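Local coordinates for water-soluble chlorophyll protein (Brassicaceae, PDB 5HPZ), which binds chlorophyll in a water-soluble, four-chain assembly built on the beta-trefoil fold of the Kunitz inhibitor family, tuning the pigment's spectrum by deforming its ring, at the interface of chains A and B and the interface of chains A and C. Residues are numbered along the deposited sequence; one frame, centred on the assembly and turned at random. Chains: chain A/B/C, Water-soluble chlorophyll protein.

Chain A meets two neighbouring copies through separate patches: contact 1 joins it to chain B, contact 2 to chain C, and the centres of their C-alpha atoms lie about 30 Å apart. No residue is shared between them. In contact 1 chain A offers A:Tyr52 from the loop between strands 44-47 and 58-62; in contact 2 it offers the loop after strand 30-33 and residues just beyond strand 142-148. Chain A uses different loops for each neighbour, and both interfaces are two-fold symmetric, so the deposited assembly of four copies combines two kinds of pairing.

Contact 1: the interface of chains A and B. Residues chain A 52; chain B 17, 19, 57, 174-175.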
loop_
_atom_site.group_PDB
_atom_site.type_symbol
_atom_site.label_atom_id
_atom_site.label_comp_id
_atom_site.label_asym_id
_atom_site.label_seq_id
_atom_site.Cartn_x
_atom_site.Cartn_y
_atom_site.Cartn_z
ATOM N N TYR A 52 7.082 19.405 -10.899
ATOM C CA TYR A 52 7.067 20.552 -9.990
ATOM C C TYR A 52 7.175 20.170 -8.516
ATOM O O TYR A 52 7.065 21.039 -7.647
ATOM C CB TYR A 52 5.808 21.371 -10.237
ATOM C CG TYR A 52 5.643 21.623 -11.711
ATOM C CD1 TYR A 52 6.405 22.600 -12.354
ATOM C CD2 TYR A 52 4.799 20.830 -12.488
ATOM C CE1 TYR A 52 6.285 22.808 -13.711
ATOM C CE2 TYR A 52 4.654 21.052 -13.845
ATOM C CZ TYR A 52 5.419 22.028 -14.441
ATOM O OH TYR A 52 5.306 22.245 -15.780
ATOM N N LYS B 17 -1.621 26.167 -16.492
ATOM C CA LYS B 17 -1.479 25.329 -15.271
ATOM C C LYS B 17 -1.326 26.185 -14.008
ATOM O O LYS B 17 -0.501 27.096 -13.987
ATOM C CB LYS B 17 -0.258 24.418 -15.361
ATOM C CG LYS B 17 -0.270 23.352 -16.453
ATOM C CD LYS B 17 0.924 22.421 -16.222
ATOM N N PHE B 19 -1.334 25.773 -9.495
ATOM C CA PHE B 19 -1.518 25.058 -8.236
ATOM C C PHE B 19 -2.718 25.680 -7.549
ATOM O O PHE B 19 -2.854 26.895 -7.592
ATOM C CB PHE B 19 -0.328 25.244 -7.315
ATOM C CG PHE B 19 0.964 24.763 -7.905
ATOM C CD1 PHE B 19 1.119 23.421 -8.271
ATOM C CD2 PHE B 19 2.031 25.638 -8.094
ATOM C CE1 PHE B 19 2.305 22.969 -8.833
ATOM C CE2 PHE B 19 3.224 25.187 -8.644
ATOM C CZ PHE B 19 3.364 23.837 -8.995
ATOM N N PRO B 57 -0.655 20.382 -10.483
ATOM C CA PRO B 57 -1.295 21.366 -11.300
ATOM C C PRO B 57 -2.664 20.998 -11.811
ATOM O O PRO B 57 -2.980 19.827 -12.076
ATOM C CB PRO B 57 -0.331 21.499 -12.487
ATOM C CG PRO B 57 1.000 21.223 -11.916
ATOM C CD PRO B 57 0.716 20.088 -10.958
ATOM N N VAL B 174 1.794 27.948 -12.362
ATOM C CA VAL B 174 2.937 27.009 -12.522
ATOM C C VAL B 174 4.068 27.597 -13.439
ATOM O O VAL B 174 3.806 28.237 -14.466
ATOM C CB VAL B 174 2.406 25.671 -13.053
ATOM C CG1 VAL B 174 3.537 24.742 -13.492
ATOM C CG2 VAL B 174 1.574 25.014 -11.979
ATOM N N ASP B 175 5.322 27.401 -13.079
ATOM C CA ASP B 175 6.389 27.971 -13.930
ATOM C C ASP B 175 6.453 27.447 -15.390
ATOM O O ASP B 175 6.748 26.273 -15.641
ATOM C CB ASP B 175 7.752 27.837 -13.264
ATOM C CG ASP B 175 8.602 29.053 -13.490
ATOM O OD1 ASP B 175 8.068 30.065 -13.999
ATOM O OD2 ASP B 175 9.797 29.004 -13.159
#
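The ring of A:Tyr52 lays one face over B:Val174, whose CG1 methyl sits 3.3 Å above the plane, shifted toward the rim, in a CH-pi contact. The methyl leans toward the hydroxyl-bearing end, 3.4 Å from both CE1 and CZ of the tyrosine. Above the same face, but out beyond CD2 and CE2, comes CG of B:Pro57, 3.9 Å from CD2 of A:Tyr52. The ring of B:Phe19 is used differently: its CZ tip points at CB of A:Tyr52, 3.7 Å away, and that CB lies in the plane of the phenyl, at its edge.

B:Val174 serves both aromatics. CG1 is anti to its backbone N (chi1 169°) and reaches the tyrosine across the interface, while CG2 packs within chain B over the centre of the B:Phe19 ring, 3.6 Å above it. One valine thus braces the phenylalanine and supports the incoming phenol. The two side chains, tyrosine and valine, meet at about a right angle, methyl tip against flat face.

No nitrogen or oxygen of either chain comes within bonding reach of the other here, so this patch relies on shape and apolar packing. By seating a loop tyrosine of one chain against the start of strand 18-22, the loop leading into strand 58-62 and the C-terminal tail of the next, and doing so twice through the two-fold, it probably helps hold the A-B pair together.

Contact 2: the interface of chains A and C. Residues chain A 34, 37, 150-151; chain C 34, 37, 150-151.
A:Ile37 and C:Ile37 meet from loops with nearly the same backbone turn, phi and psi close to -85° and -60° in both chains. The two side chains run antiparallel, one alongside the other, CG1 of A:Ile37 lying 3.8 Å from CG1 of C:Ile37 near the local two-fold. Each isoleucine has its CG2 anti to the backbone N, which sends that methyl onto the indole of the other chain. CG2 of C:Ile37 lies over the six-membered ring of A:Trp151, 3.4 Å from CH2 and displaced toward the rim; in the twin, CG2 of A:Ile37 lies 3.6 Å from CH2 of C:Trp151. The other branch ends beside a proline: CD1 of A:Ile37 is 4.0 Å from CB of C:Pro150, the two side chains running side by side.

Each indole is steadied from within its own chain. The NE1 of A:Trp151 donates to the carbonyl O of A:Ala34 at 2.8 Å, a fairly straight bond (162° at H) with the acceptor close to the indole plane, and C:Trp151 does the same with C:Ala34. This helps set the ring's rotation and ties two loops of one chain together at the indole's N-H edge, beside the face on which the methyl lands. An alanine in place of A:Trp151 would probably leave CG2 of C:Ile37 facing a gap and the carbonyl of A:Ala34 without its N-H partner. Water 1 adds a polar link between the chains, 2.7 Å from the carbonyl O of A:Pro150 and hydrogen-bonded by the backbone N of C:Ile37.

This two-fold, largely apolar patch probably helps hold the A-C pair in the four-chain assembly. In the beta-trefoil, A:Ala34 and A:Ile37 follow strand 30-33, while A:Pro150 and A:Trp151 lie between strands 142-148 and 155-160, so the patch joins loops at the edge of each chain's fold.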
loop_
_atom_site.group_PDB
_atom_site.type_symbol
_atom_site.label_atom_id
_atom_site.label_comp_id
_atom_site.label_asym_id
_atom_site.label_seq_id
_atom_site.Cartn_x
_atom_site.Cartn_y
_atom_site.Cartn_z
ATOM N N ALA A 34 9.927 4.217 -0.022
ATOM C CA ALA A 34 10.209 2.864 0.298
ATOM C C ALA A 34 10.908 2.189 -0.900
ATOM O O ALA A 34 10.528 2.383 -2.094
ATOM C CB ALA A 34 8.965 2.097 0.729
ATOM N N ILE A 37 9.485 -3.666 0.157
ATOM C CA ILE A 37 8.071 -3.786 0.502
ATOM C C ILE A 37 7.835 -4.110 1.956
ATOM O O ILE A 37 7.182 -3.380 2.686
ATOM C CB ILE A 37 7.352 -4.797 -0.397
ATOM C CG1 ILE A 37 7.468 -4.320 -1.866
ATOM C CG2 ILE A 37 5.913 -4.913 0.080
ATOM C CD1 ILE A 37 6.917 -5.263 -2.901
ATOM N N PRO A 150 12.249 1.295 -7.923
ATOM C CA PRO A 150 10.995 0.566 -7.947
ATOM C C PRO A 150 9.717 1.384 -8.221
ATOM O O PRO A 150 8.675 0.786 -8.430
ATOM C CB PRO A 150 10.940 -0.073 -6.535
ATOM C CG PRO A 150 11.782 0.780 -5.709
ATOM C CD PRO A 150 12.823 1.378 -6.573
ATOM N N TRP A 151 9.788 2.713 -8.203
ATOM C CA TRP A 151 8.599 3.529 -8.452
ATOM C C TRP A 151 8.604 4.000 -9.887
ATOM O O TRP A 151 9.117 5.072 -10.194
ATOM C CB TRP A 151 8.559 4.763 -7.495
ATOM C CG TRP A 151 8.406 4.333 -6.099
ATOM C CD1 TRP A 151 9.409 4.089 -5.201
ATOM C CD2 TRP A 151 7.181 3.991 -5.439
ATOM N NE1 TRP A 151 8.880 3.608 -4.020
ATOM C CE2 TRP A 151 7.514 3.575 -4.131
ATOM C CE3 TRP A 151 5.847 4.040 -5.804
ATOM C CZ2 TRP A 151 6.557 3.168 -3.216
ATOM C CZ3 TRP A 151 4.901 3.632 -4.901
ATOM C CH2 TRP A 151 5.260 3.221 -3.602
ATOM N N ALA C 34 2.195 -9.185 -5.212
ATOM C CA ALA C 34 3.004 -8.227 -5.927
ATOM C C ALA C 34 4.448 -8.481 -5.697
ATOM O O ALA C 34 4.891 -8.655 -4.524
ATOM C CB ALA C 34 2.718 -6.821 -5.495
ATOM N N ILE C 37 6.638 -2.813 -7.176
ATOM C CA ILE C 37 5.811 -1.843 -6.444
ATOM C C ILE C 37 4.910 -1.149 -7.406
ATOM O O ILE C 37 3.704 -1.244 -7.295
ATOM C CB ILE C 37 6.685 -0.878 -5.592
ATOM C CG1 ILE C 37 7.507 -1.710 -4.625
ATOM C CG2 ILE C 37 5.789 0.154 -4.910
ATOM C CD1 ILE C 37 8.352 -0.976 -3.593
ATOM N N PRO C 150 10.130 -10.405 -1.766
ATOM C CA PRO C 150 10.040 -9.112 -1.115
ATOM C C PRO C 150 9.091 -9.047 0.114
ATOM O O PRO C 150 9.085 -8.049 0.858
ATOM C CB PRO C 150 9.652 -8.179 -2.272
ATOM C CG PRO C 150 8.902 -9.045 -3.233
ATOM C CD PRO C 150 9.489 -10.425 -3.091
ATOM N N TRP C 151 8.355 -10.128 0.386
ATOM C CA TRP C 151 7.414 -10.145 1.498
ATOM C C TRP C 151 8.046 -10.898 2.698
ATOM O O TRP C 151 7.787 -12.063 2.917
ATOM C CB TRP C 151 6.067 -10.761 1.072
ATOM C CG TRP C 151 5.353 -9.899 0.059
ATOM C CD1 TRP C 151 5.417 -10.000 -1.331
ATOM C CD2 TRP C 151 4.497 -8.773 0.332
ATOM N NE1 TRP C 151 4.657 -9.001 -1.917
ATOM C CE2 TRP C 151 4.070 -8.245 -0.931
ATOM C CE3 TRP C 151 4.039 -8.167 1.500
ATOM C CZ2 TRP C 151 3.189 -7.136 -1.035
ATOM C CZ3 TRP C 151 3.155 -7.050 1.392
ATOM C CH2 TRP C 151 2.757 -6.559 0.122
HETATM O O HOH W 1 8.519 -1.841 -8.943
#